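Local coordinates for citrate lyase subunit beta-like protein (Mycobacterium tuberculosis H37Rv, PDB 6CHU) that is a magnesium-binding TIM-barrel lyase of the HpcH/HpaI aldolase family, working as a homotrimer and implicated in itaconate dissimilation and leucine catabolism, at residues 105-110 with 115-120; 126-131 with 138-143; 16-21 with 184-189; 130-135 with 175-180; 41-46 with 57-62. All coordinates share one frame; numbering follows the deposited sequence. Where two conformers were deposited one is given.

Contact 1: residues 105-110 with 115-120. With MG (magnesium ion), chain B.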
# COMPACT_ATOMS: atom_id res chain seq x y z
N ALA A 105 10.83 19.18 -2.04
CA ALA A 105 11.85 20.22 -1.96
C ALA A 105 13.19 19.74 -2.50
O ALA A 105 13.93 20.52 -3.14
CB ALA A 105 11.98 20.72 -0.52
N GLN A 106 13.54 18.47 -2.28
CA GLN A 106 14.79 17.94 -2.83
C GLN A 106 14.76 17.92 -4.35
O GLN A 106 15.79 18.15 -5.00
CB GLN A 106 15.08 16.53 -2.29
CG GLN A 106 15.68 16.52 -0.90
CD GLN A 106 16.03 15.10 -0.46
OE1 GLN A 106 15.61 14.13 -1.09
NE2 GLN A 106 16.81 14.99 0.61
N VAL A 107 13.59 17.65 -4.93
CA VAL A 107 13.47 17.67 -6.39
C VAL A 107 13.51 19.10 -6.90
O VAL A 107 14.20 19.41 -7.88
CB VAL A 107 12.18 16.95 -6.83
CG1 VAL A 107 11.98 17.10 -8.34
CG2 VAL A 107 12.23 15.47 -6.45
N ILE A 108 12.79 20.00 -6.23
CA ILE A 108 12.71 21.39 -6.68
C ILE A 108 14.08 22.06 -6.64
O ILE A 108 14.39 22.90 -7.50
CB ILE A 108 11.66 22.13 -5.83
CG1 ILE A 108 10.26 21.64 -6.20
CG2 ILE A 108 11.77 23.66 -6.00
CD1 ILE A 108 9.19 22.03 -5.19
N GLU A 109 14.93 21.69 -5.68
CA GLU A 109 16.23 22.37 -5.64
C GLU A 109 17.14 21.98 -6.80
O GLU A 109 18.22 22.57 -6.94
CB GLU A 109 16.93 22.15 -4.30
CG GLU A 109 17.31 20.72 -3.98
CD GLU A 109 17.95 20.60 -2.60
OE1 GLU A 109 18.27 19.46 -2.18
OE2 GLU A 109 18.12 21.64 -1.94
N LEU A 110 16.72 21.03 -7.63
CA LEU A 110 17.44 20.65 -8.84
C LEU A 110 16.93 21.35 -10.09
O LEU A 110 17.54 21.20 -11.15
CB LEU A 110 17.38 19.13 -9.03
CG LEU A 110 17.96 18.32 -7.86
CD1 LEU A 110 17.74 16.80 -8.04
CD2 LEU A 110 19.45 18.65 -7.67
N VAL A 115 14.22 15.70 -13.49
CA VAL A 115 14.61 14.84 -12.38
C VAL A 115 13.88 13.50 -12.45
O VAL A 115 12.65 13.47 -12.56
CB VAL A 115 14.34 15.51 -11.02
CG1 VAL A 115 14.76 14.59 -9.86
CG2 VAL A 115 15.08 16.85 -10.94
N ILE A 116 14.64 12.41 -12.37
CA ILE A 116 14.09 11.09 -12.07
C ILE A 116 14.36 10.84 -10.60
O ILE A 116 15.51 10.72 -10.17
CB ILE A 116 14.72 10.01 -12.96
CG1 ILE A 116 14.45 10.36 -14.42
CG2 ILE A 116 14.16 8.62 -12.60
CD1 ILE A 116 15.14 9.48 -15.43
N ALA A 117 13.29 10.79 -9.80
CA ALA A 117 13.42 10.60 -8.36
C ALA A 117 13.49 9.11 -8.06
O ALA A 117 12.60 8.34 -8.45
CB ALA A 117 12.24 11.24 -7.63
N LEU A 118 14.57 8.70 -7.40
CA LEU A 118 14.78 7.30 -7.02
C LEU A 118 14.41 7.20 -5.55
O LEU A 118 15.15 7.65 -4.66
CB LEU A 118 16.22 6.88 -7.30
CG LEU A 118 16.72 5.58 -6.67
CD1 LEU A 118 15.83 4.40 -7.03
CD2 LEU A 118 18.18 5.31 -7.12
N VAL A 119 13.24 6.64 -5.28
CA VAL A 119 12.74 6.44 -3.93
C VAL A 119 13.27 5.11 -3.40
O VAL A 119 13.02 4.05 -3.99
CB VAL A 119 11.20 6.47 -3.90
CG1 VAL A 119 10.66 6.03 -2.53
CG2 VAL A 119 10.70 7.88 -4.25
N GLU A 120 14.01 5.17 -2.29
CA GLU A 120 14.65 3.99 -1.72
C GLU A 120 14.80 4.15 -0.21
O GLU A 120 15.72 3.59 0.39
CB GLU A 120 16.02 3.72 -2.39
CG GLU A 120 16.91 4.96 -2.51
CD GLU A 120 18.12 4.75 -3.40
OE1 GLU A 120 18.46 3.57 -3.70
OE2 GLU A 120 18.74 5.77 -3.79
MG MG B . 20.37 2.74 -4.03
O HOH W 1 21.10 4.68 -4.32
O HOH W 2 19.46 0.78 -3.75
O HOH W 3 22.33 1.97 -4.21
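V115 is gripped from two directions by V107 and L110, and this small apolar cluster is the tight part of the contact. V107 enters with CG1, which lies 3.9 Å from V115 CB and hardly farther from V115 CG1. That branch stands opposite the backbone N of V107 (chi1 174°), on the side of the helix that faces the strand. L110 comes in roughly at a right angle to V115 and packs mainly on the other branch: its CB sits 3.8 Å from V115 CG2, and its CD1 reaches 3.9 Å from the same methyl. Farther along the strand the fit slackens: V107 CG2 is 4.4 Å from A117 CB, and I131 of helix 128-133 packs against both residues. The two segments belong to the beta-alpha-beta unit of strand 95-98, helix 104-108 and strand 114-119, one repeat of the TIM barrel, with a helix laid on the outside of the strand it precedes. I108 points away from the strand, and A105, I108 and, just past the helix, E109 are exposed. The strand runs from the valine cluster to the catalytic mouth of the barrel, where apolar packing gives way to coordination. There E120 OE1 binds magnesium at 2.1 Å, alongside D146 and three waters. Its carboxylate is carried out on a chain extended beyond CG. The metal and the backbone N of K100, which donates to E120 OE2, would restrain its rotation; water 1, itself a magnesium ligand, lies 2.7 Å from E120 OE2 and can donate to it.

Contact 2: residues 126-131 with 138-143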
# COMPACT_ATOMS: atom_id res chain seq x y z
N VAL A 126 6.68 7.34 1.82
CA VAL A 126 5.58 8.09 2.45
C VAL A 126 5.27 9.35 1.66
O VAL A 126 4.10 9.79 1.61
CB VAL A 126 5.94 8.41 3.91
CG1 VAL A 126 4.96 9.41 4.51
CG2 VAL A 126 5.99 7.15 4.74
N CYS A 127 6.28 9.96 1.05
CA CYS A 127 6.15 11.21 0.32
C CYS A 127 6.11 11.02 -1.19
O CYS A 127 6.32 12.00 -1.93
CB CYS A 127 7.30 12.16 0.68
SG CYS A 127 7.23 12.68 2.41
N ALA A 128 5.83 9.81 -1.67
CA ALA A 128 5.98 9.52 -3.10
C ALA A 128 5.09 10.41 -3.97
O ALA A 128 5.52 10.85 -5.04
CB ALA A 128 5.68 8.03 -3.37
N ALA A 129 3.85 10.66 -3.55
CA ALA A 129 2.96 11.49 -4.37
C ALA A 129 3.47 12.92 -4.47
O ALA A 129 3.42 13.54 -5.54
CB ALA A 129 1.54 11.47 -3.80
N GLU A 130 3.96 13.47 -3.36
CA GLU A 130 4.48 14.83 -3.39
C GLU A 130 5.74 14.92 -4.25
O GLU A 130 5.96 15.91 -4.96
CB GLU A 130 4.78 15.30 -1.96
CG GLU A 130 3.52 15.49 -1.07
CD GLU A 130 2.71 14.19 -0.80
OE1 GLU A 130 3.28 13.06 -0.80
OE2 GLU A 130 1.48 14.32 -0.58
N ILE A 131 6.57 13.89 -4.21
CA ILE A 131 7.77 13.85 -5.04
C ILE A 131 7.39 13.77 -6.52
O ILE A 131 7.94 14.49 -7.37
CB ILE A 131 8.66 12.67 -4.60
CG1 ILE A 131 9.20 12.93 -3.20
CG2 ILE A 131 9.79 12.46 -5.57
CD1 ILE A 131 9.87 11.69 -2.56
N VAL A 138 10.26 14.01 -13.93
CA VAL A 138 9.84 13.35 -15.16
C VAL A 138 9.74 11.85 -15.01
O VAL A 138 9.20 11.19 -15.91
CB VAL A 138 10.77 13.71 -16.35
CG1 VAL A 138 10.75 15.21 -16.62
CG2 VAL A 138 12.21 13.21 -16.11
N GLY A 139 10.21 11.28 -13.90
CA GLY A 139 10.11 9.85 -13.68
C GLY A 139 10.28 9.51 -12.22
O GLY A 139 10.87 10.28 -11.44
N MET A 140 9.76 8.34 -11.84
CA MET A 140 9.94 7.77 -10.51
C MET A 140 10.56 6.39 -10.66
O MET A 140 10.10 5.59 -11.48
CB MET A 140 8.62 7.64 -9.75
CG MET A 140 7.81 8.93 -9.61
SD MET A 140 8.55 10.01 -8.37
CE MET A 140 8.17 9.12 -6.86
N MET A 141 11.58 6.13 -9.86
CA MET A 141 12.20 4.81 -9.73
C MET A 141 12.13 4.40 -8.27
O MET A 141 11.97 5.23 -7.38
CB MET A 141 13.66 4.85 -10.23
CG MET A 141 14.33 3.50 -10.35
SD MET A 141 16.03 3.76 -10.88
CE MET A 141 16.69 2.12 -10.56
N TRP A 142 12.28 3.10 -8.01
CA TRP A 142 12.42 2.66 -6.64
C TRP A 142 13.64 1.76 -6.52
O TRP A 142 14.16 1.24 -7.51
CB TRP A 142 11.15 1.96 -6.13
CG TRP A 142 10.93 0.59 -6.70
CD1 TRP A 142 10.57 0.27 -7.97
CD2 TRP A 142 11.04 -0.64 -5.99
NE1 TRP A 142 10.46 -1.09 -8.11
CE2 TRP A 142 10.75 -1.68 -6.91
CE3 TRP A 142 11.37 -0.97 -4.67
CZ2 TRP A 142 10.78 -3.03 -6.55
CZ3 TRP A 142 11.39 -2.31 -4.30
CH2 TRP A 142 11.09 -3.33 -5.24
N GLY A 143 14.15 1.65 -5.29
CA GLY A 143 15.34 0.84 -5.05
C GLY A 143 15.19 -0.05 -3.84
O GLY A 143 15.09 0.44 -2.71
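M140 turns its CG opposite its own carbonyl carbon (chi1 -55°) and then bends twice, at chi2 -75° and chi3 -71°, so that the thioether folds back over I131 and A128 instead of projecting straight from the strand. I131 answers with its short branch: CG2 is the methyl opposite the backbone N, and it meets the thioether at about a right angle to the methionine chain. M140 SD and CE each lie 3.9 Å from I131 CG2, which makes the sulfur and its terminal methyl share one partner. The same methyl, M140 CE, also lies against the first turn of the helix, 3.7 Å from A128 O and more loosely 4.4 Å from A128 CB. This turn begins at C127, the N-cap of helix 128-133, whose O accepts a bond of 3.0 Å from I131 N. The pair is a helix resting on the outer face of a barrel strand, and the methionine fills the space between them together with V119 of strand 114-119 and A178 of helix 165-180. A129, whose side chain points away from the strand, packs on V126 of a neighbouring subunit. Although strand 137-142 leads toward the metal end of the barrel, the I131 side chain is about 14 Å from the magnesium. The touching side chains are apolar and buried, and the one polar atom met, A128 O, faces a methyl with no directional bond. The contact therefore probably rests on dispersion and shape, with the bent methionine conforming to the helix surface.

Contact 3: residues 16-21 with 184-189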
# COMPACT_ATOMS: atom_id res chain seq x y z
N PRO A 16 12.90 0.33 -23.28
CA PRO A 16 12.77 0.11 -21.83
C PRO A 16 14.04 -0.32 -21.13
O PRO A 16 14.01 -0.48 -19.90
CB PRO A 16 11.72 -1.02 -21.78
CG PRO A 16 12.03 -1.84 -23.01
CD PRO A 16 12.50 -0.85 -24.06
N GLY A 17 15.15 -0.51 -21.84
CA GLY A 17 16.33 -1.05 -21.21
C GLY A 17 17.32 0.03 -20.84
O GLY A 17 18.07 0.51 -21.69
N TRP A 18 17.33 0.40 -19.57
CA TRP A 18 18.23 1.40 -19.04
C TRP A 18 19.36 0.71 -18.28
O TRP A 18 19.15 -0.32 -17.64
CB TRP A 18 17.50 2.37 -18.11
CG TRP A 18 16.53 3.28 -18.80
CD1 TRP A 18 15.79 3.01 -19.92
CD2 TRP A 18 16.19 4.60 -18.39
NE1 TRP A 18 15.00 4.10 -20.23
CE2 TRP A 18 15.24 5.09 -19.31
CE3 TRP A 18 16.60 5.43 -17.35
CZ2 TRP A 18 14.70 6.38 -19.21
CZ3 TRP A 18 16.06 6.71 -17.25
CH2 TRP A 18 15.12 7.16 -18.18
N LEU A 19 20.56 1.29 -18.35
CA LEU A 19 21.75 0.60 -17.86
C LEU A 19 22.61 1.57 -17.06
O LEU A 19 23.06 2.59 -17.60
CB LEU A 19 22.54 -0.00 -19.01
CG LEU A 19 23.90 -0.61 -18.68
CD1 LEU A 19 23.74 -1.74 -17.67
CD2 LEU A 19 24.58 -1.12 -19.93
N PHE A 20 22.84 1.25 -15.78
CA PHE A 20 23.84 1.97 -15.00
C PHE A 20 25.24 1.70 -15.56
O PHE A 20 25.60 0.56 -15.86
CB PHE A 20 23.81 1.53 -13.53
CG PHE A 20 22.77 2.20 -12.70
CD1 PHE A 20 22.89 3.54 -12.33
CD2 PHE A 20 21.67 1.48 -12.25
CE1 PHE A 20 21.92 4.15 -11.54
CE2 PHE A 20 20.70 2.08 -11.47
CZ PHE A 20 20.82 3.42 -11.11
N CYS A 21 26.03 2.77 -15.66
CA CYS A 21 27.46 2.67 -15.95
C CYS A 21 28.18 3.59 -14.97
O CYS A 21 27.94 4.81 -14.99
CB CYS A 21 27.76 3.06 -17.40
SG CYS A 21 29.49 2.95 -17.89
N LEU A 184 7.32 8.93 -16.03
CA LEU A 184 7.84 7.60 -16.33
C LEU A 184 7.94 6.79 -15.05
O LEU A 184 8.30 7.31 -13.99
CB LEU A 184 9.23 7.69 -16.96
CG LEU A 184 9.46 7.84 -18.46
CD1 LEU A 184 10.93 7.58 -18.71
CD2 LEU A 184 8.63 6.88 -19.25
N ALA A 185 7.66 5.48 -15.15
CA ALA A 185 7.82 4.57 -14.02
C ALA A 185 8.96 3.60 -14.32
O ALA A 185 8.91 2.88 -15.32
CB ALA A 185 6.53 3.79 -13.74
N LEU A 186 9.97 3.58 -13.45
CA LEU A 186 11.15 2.75 -13.64
C LEU A 186 11.20 1.68 -12.54
O LEU A 186 11.16 2.01 -11.35
CB LEU A 186 12.43 3.60 -13.60
CG LEU A 186 12.66 4.64 -14.70
CD1 LEU A 186 11.78 5.88 -14.51
CD2 LEU A 186 14.11 5.05 -14.65
N ASP A 187 11.31 0.42 -12.95
CA ASP A 187 11.35 -0.68 -11.98
C ASP A 187 12.78 -0.91 -11.50
O ASP A 187 13.75 -0.62 -12.21
CB ASP A 187 10.78 -1.96 -12.59
CG ASP A 187 10.30 -2.96 -11.54
OD1 ASP A 187 9.95 -2.55 -10.42
OD2 ASP A 187 10.29 -4.17 -11.83
N ALA A 188 12.90 -1.46 -10.29
CA ALA A 188 14.17 -1.60 -9.60
C ALA A 188 15.09 -2.63 -10.27
O ALA A 188 14.65 -3.56 -10.96
CB ALA A 188 13.95 -2.00 -8.14
N VAL A 189 16.39 -2.48 -10.00
CA VAL A 189 17.41 -3.34 -10.59
C VAL A 189 17.34 -4.73 -10.00
O VAL A 189 16.95 -4.94 -8.84
CB VAL A 189 18.81 -2.74 -10.40
CG1 VAL A 189 18.94 -1.41 -11.11
CG2 VAL A 189 19.15 -2.60 -8.92
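The interior of the TIM barrel is the setting here: strands 17-22 and 184-187 are separated by strand 213-216, and W18 and F20 reach past it to L184, L186 and V189. L186 lays its CD2 methyl over one face of the W18 indole, a CH-pi contact in which CD2 is 4.0 Å from the centroid of the six-membered ring and 29° off the ring normal. The methyl is displaced from the centre toward one side of the ring, coming within 3.6 Å of W18 CZ3. L184 approaches the same indole obliquely, its CD1 standing 4.0 Å from W18 CZ2. These groups contribute to the packed interior near the N-terminal ends of the strands.

Toward the catalytic end the lining changes character. By nearest atoms, the F20 side chain is about 3 Å from that of R72, which is assigned to substrate binding, about 7 Å from the magnesium ion and about 4 Å from an acetate that probably came from the crystallisation liquor but may mark the pocket. V189, just beyond the strand, meets this phenyl at its rim and nearly in its plane, with V189 CG1 3.9 Å from F20 CE2 and 4.1 Å from F20 CD2.

Contact 4: residues 130-135 with 175-180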
# COMPACT_ATOMS: atom_id res chain seq x y z
N GLU A 130 3.96 13.47 -3.36
CA GLU A 130 4.48 14.83 -3.39
C GLU A 130 5.74 14.92 -4.25
O GLU A 130 5.96 15.91 -4.96
CB GLU A 130 4.78 15.30 -1.96
CG GLU A 130 3.52 15.49 -1.07
CD GLU A 130 2.71 14.19 -0.80
OE1 GLU A 130 3.28 13.06 -0.80
OE2 GLU A 130 1.48 14.32 -0.58
N ILE A 131 6.57 13.89 -4.21
CA ILE A 131 7.77 13.85 -5.04
C ILE A 131 7.39 13.77 -6.52
O ILE A 131 7.94 14.49 -7.37
CB ILE A 131 8.66 12.67 -4.60
CG1 ILE A 131 9.20 12.93 -3.20
CG2 ILE A 131 9.79 12.46 -5.57
CD1 ILE A 131 9.87 11.69 -2.56
N ALA A 132 6.45 12.88 -6.85
CA ALA A 132 6.04 12.73 -8.25
C ALA A 132 5.39 13.99 -8.80
O ALA A 132 5.55 14.30 -9.99
CB ALA A 132 5.08 11.54 -8.39
N ALA A 133 4.65 14.73 -7.97
CA ALA A 133 3.95 15.91 -8.43
C ALA A 133 4.86 17.12 -8.60
O ALA A 133 4.45 18.11 -9.24
CB ALA A 133 2.82 16.25 -7.46
N ALA A 134 6.07 17.08 -8.05
CA ALA A 134 6.99 18.22 -8.13
C ALA A 134 7.26 18.58 -9.59
O ALA A 134 7.43 17.71 -10.43
CB ALA A 134 8.30 17.89 -7.41
N ASP A 135 7.31 19.88 -9.88
CA ASP A 135 7.41 20.32 -11.27
C ASP A 135 8.61 19.75 -12.03
O ASP A 135 8.46 19.46 -13.23
CB ASP A 135 7.41 21.86 -11.33
CG ASP A 135 6.00 22.45 -11.33
OD1 ASP A 135 5.01 21.70 -11.46
OD2 ASP A 135 5.89 23.69 -11.21
N LEU A 175 4.88 3.10 -8.76
CA LEU A 175 4.17 2.98 -10.04
C LEU A 175 2.93 3.87 -10.05
O LEU A 175 2.67 4.60 -11.02
CB LEU A 175 3.79 1.52 -10.27
CG LEU A 175 2.90 1.27 -11.49
CD1 LEU A 175 3.61 1.73 -12.76
CD2 LEU A 175 2.51 -0.22 -11.58
N LEU A 176 2.16 3.83 -8.96
CA LEU A 176 0.93 4.62 -8.91
C LEU A 176 1.23 6.12 -8.84
O LEU A 176 0.57 6.92 -9.51
CB LEU A 176 0.10 4.17 -7.71
CG LEU A 176 -0.49 2.75 -7.83
CD1 LEU A 176 -0.94 2.28 -6.44
CD2 LEU A 176 -1.65 2.73 -8.81
N ALA A 177 2.20 6.51 -8.02
CA ALA A 177 2.53 7.93 -7.91
C ALA A 177 3.05 8.48 -9.24
O ALA A 177 2.65 9.56 -9.67
CB ALA A 177 3.56 8.15 -6.80
N ALA A 178 3.93 7.72 -9.91
CA ALA A 178 4.42 8.15 -11.22
C ALA A 178 3.27 8.32 -12.20
O ALA A 178 3.14 9.36 -12.86
CB ALA A 178 5.45 7.14 -11.75
N SER A 179 2.42 7.31 -12.31
CA SER A 179 1.37 7.34 -13.32
C SER A 179 0.31 8.39 -13.00
O SER A 179 -0.28 8.96 -13.92
CB SER A 179 0.74 5.95 -13.45
OG SER A 179 -0.17 5.92 -14.53
N ALA A 180 0.07 8.67 -11.71
CA ALA A 180 -0.92 9.68 -11.34
C ALA A 180 -0.53 11.06 -11.83
O ALA A 180 -1.40 11.92 -12.01
CB ALA A 180 -1.08 9.72 -9.82
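A132 points its methyl at the backbone of A177 and A178, and helix 165-180 meets it with alanines of its own. Segment 175-180 opens with L175 and L176, whose side chains are turned to V166 and H169 of a neighbouring subunit. Their carbonyls stay within the helix: L175 O accepts a hydrogen bond from S179 N at 3.0 Å, and L176 O one from A180 N at 2.9 Å. A177 makes the real contact. Here A132 CB lies 3.4 Å from A177 O and 4.0 Å from A177 CB, so one methyl rests on a peptide carbonyl and on the methyl beside it. The carbonyl carbon, A177 C, is a little farther from A132 CB, at 3.8 Å, which places the methyl nearer the oxygen end of the group. With alanine on both sides there is no rotamer to adjust, and the fit is fixed by how the two backbones are placed. These are helices of the outer layer of the TIM barrel, packed side by side over strand 137-142, from which M140 rises against A132. A178 itself shows A132 its backbone, the nearest atom being A178 N at 4.3 Å from A132 CB, while the A178 methyl is turned away. Between the two segments the nearest CA atoms are those of A132 and A178, 5.7 Å apart. S179 follows with its CB directed away from helix 128-133. A180 closes the segment against V126 of that neighbouring subunit, and A180 O takes a hydrogen bond from R123 NE of the same neighbouring chain.

Contact 5: residues 41-46 with 57-62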
# COMPACT_ATOMS: atom_id res chain seq x y z
N LEU A 41 24.71 7.43 -16.30
CA LEU A 41 26.08 7.61 -15.85
C LEU A 41 26.03 7.94 -14.36
O LEU A 41 25.34 8.88 -13.95
CB LEU A 41 26.80 8.71 -16.64
CG LEU A 41 27.05 8.40 -18.13
CD1 LEU A 41 27.57 9.65 -18.85
CD2 LEU A 41 28.04 7.24 -18.33
N ASP A 42 26.73 7.14 -13.56
CA ASP A 42 26.49 7.09 -12.13
C ASP A 42 27.61 7.79 -11.38
O ASP A 42 28.78 7.41 -11.49
CB ASP A 42 26.38 5.64 -11.66
CG ASP A 42 25.84 5.52 -10.26
OD1 ASP A 42 25.35 6.54 -9.72
OD2 ASP A 42 25.91 4.40 -9.71
N LEU A 43 27.25 8.81 -10.60
CA LEU A 43 28.16 9.44 -9.66
C LEU A 43 27.92 8.99 -8.22
O LEU A 43 28.70 9.36 -7.33
CB LEU A 43 28.04 10.98 -9.73
CG LEU A 43 28.26 11.63 -11.10
CD1 LEU A 43 27.86 13.12 -11.01
CD2 LEU A 43 29.71 11.49 -11.53
N GLU A 44 26.88 8.19 -7.98
CA GLU A 44 26.56 7.78 -6.61
C GLU A 44 27.10 6.37 -6.33
O GLU A 44 28.31 6.14 -6.44
CB GLU A 44 25.05 7.87 -6.34
CG GLU A 44 24.71 7.94 -4.84
CD GLU A 44 23.60 6.98 -4.41
OE1 GLU A 44 23.33 5.99 -5.12
OE2 GLU A 44 23.00 7.23 -3.34
N ASP A 45 26.23 5.43 -5.95
CA ASP A 45 26.72 4.21 -5.32
C ASP A 45 27.58 3.35 -6.23
O ASP A 45 28.37 2.53 -5.73
CB ASP A 45 25.55 3.39 -4.76
CG ASP A 45 25.08 3.93 -3.43
OD1 ASP A 45 25.75 4.86 -2.91
OD2 ASP A 45 24.05 3.44 -2.92
N GLY A 46 27.49 3.52 -7.55
CA GLY A 46 28.37 2.76 -8.42
C GLY A 46 29.82 3.18 -8.39
O GLY A 46 30.66 2.45 -8.94
N ASN A 57 35.36 14.22 -13.64
CA ASN A 57 36.18 14.59 -14.79
C ASN A 57 35.83 13.74 -16.01
O ASN A 57 35.75 14.26 -17.13
CB ASN A 57 37.66 14.46 -14.45
CG ASN A 57 38.11 15.48 -13.42
OD1 ASN A 57 37.57 16.57 -13.33
ND2 ASN A 57 39.11 15.10 -12.62
N ALA A 58 35.61 12.44 -15.81
CA ALA A 58 35.22 11.60 -16.94
C ALA A 58 33.88 12.04 -17.50
O ALA A 58 33.66 12.00 -18.71
CB ALA A 58 35.16 10.13 -16.51
N LEU A 59 32.98 12.48 -16.62
CA LEU A 59 31.68 12.98 -17.06
C LEU A 59 31.85 14.14 -18.04
O LEU A 59 31.16 14.19 -19.07
CB LEU A 59 30.86 13.42 -15.85
CG LEU A 59 29.39 13.72 -16.12
CD1 LEU A 59 28.65 12.41 -16.34
CD2 LEU A 59 28.79 14.52 -14.97
N ARG A 60 32.76 15.06 -17.74
CA ARG A 60 33.02 16.18 -18.65
C ARG A 60 33.77 15.73 -19.89
O ARG A 60 33.51 16.23 -21.00
CB ARG A 60 33.83 17.26 -17.93
CG ARG A 60 33.24 17.78 -16.63
CD ARG A 60 34.12 18.92 -16.10
NE ARG A 60 33.83 19.26 -14.71
CZ ARG A 60 34.45 18.73 -13.66
NH1 ARG A 60 35.40 17.82 -13.83
NH2 ARG A 60 34.12 19.11 -12.43
N ASP A 61 34.71 14.79 -19.75
CA ASP A 61 35.68 14.52 -20.81
C ASP A 61 35.19 13.54 -21.87
O ASP A 61 35.67 13.59 -23.00
CB ASP A 61 36.99 13.98 -20.21
CG ASP A 61 37.71 15.01 -19.35
OD1 ASP A 61 37.45 16.22 -19.52
OD2 ASP A 61 38.54 14.60 -18.51
N THR A 62 34.26 12.66 -21.53
CA THR A 62 33.83 11.57 -22.41
C THR A 62 32.32 11.65 -22.56
O THR A 62 31.58 10.92 -21.88
CB THR A 62 34.29 10.22 -21.86
OG1 THR A 62 35.71 10.25 -21.66
CG2 THR A 62 33.96 9.10 -22.83
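In the beta-alpha-beta unit made of strand 38-42, helix 52-61 and strand 69-72, L59 of the helix settles against L41 of the strand and L43 just after it. L59 has CG opposite its backbone N (chi1 -169°), which carries the branch toward the strand; from there CD1 and CD2 meet different partners. L59 CD1 meets L41 CD1 at 3.9 Å and L41 CB at 4.1 Å, with the two leucines running at a slant to each other. L59 CD2 turns to L43, whose CD1 stands more loosely at 4.3 Å. V71 of the third element of the unit closes in beside L43 and L59.

D42, between the two leucines, points away from the helix and does different work. Its OD1 accepts from E44 N at 2.8 Å, and its OD2 from G46 N, also at 2.8 Å. Both donors come from above the carboxylate plane, 58° and 45° out of it. A single side chain thus ties down the loop that follows the strand, while a salt bridge from D42 OD1 to R72, assigned to substrate binding, would help to place that arginine. E44 and D45 each form a salt bridge to K100, linking the loop to a residue just after strand 95-98. The bond from E44 N to D42 OD1 defines an Asx turn, here at the C-terminal end of a barrel strand, the end where TIM barrels carry their active sites.

In the fold
All five contacts are buried, yet they sample different layers of one barrel. Contact 3 lies deepest and is the one inside the strand cylinder, with aromatic rings packed by aliphatic methyls. Contacts 1, 2 and 5 join helices to the outer faces of strands through aliphatic or thioether groups, and contact 4 joins two outer helices by alanine methyls and a backbone carbonyl. Contacts 1 and 2 use adjacent strands, and contacts 2 and 4 share helix 128-133, with M140 reaching both. Contact 5 sits across the barrel from contact 4. Polar chemistry gathers at the strand ends of contacts 1 and 5, beside magnesium and R72. Contact 4 borders a neighbouring subunit most extensively, and contact 2 touches others at its edge.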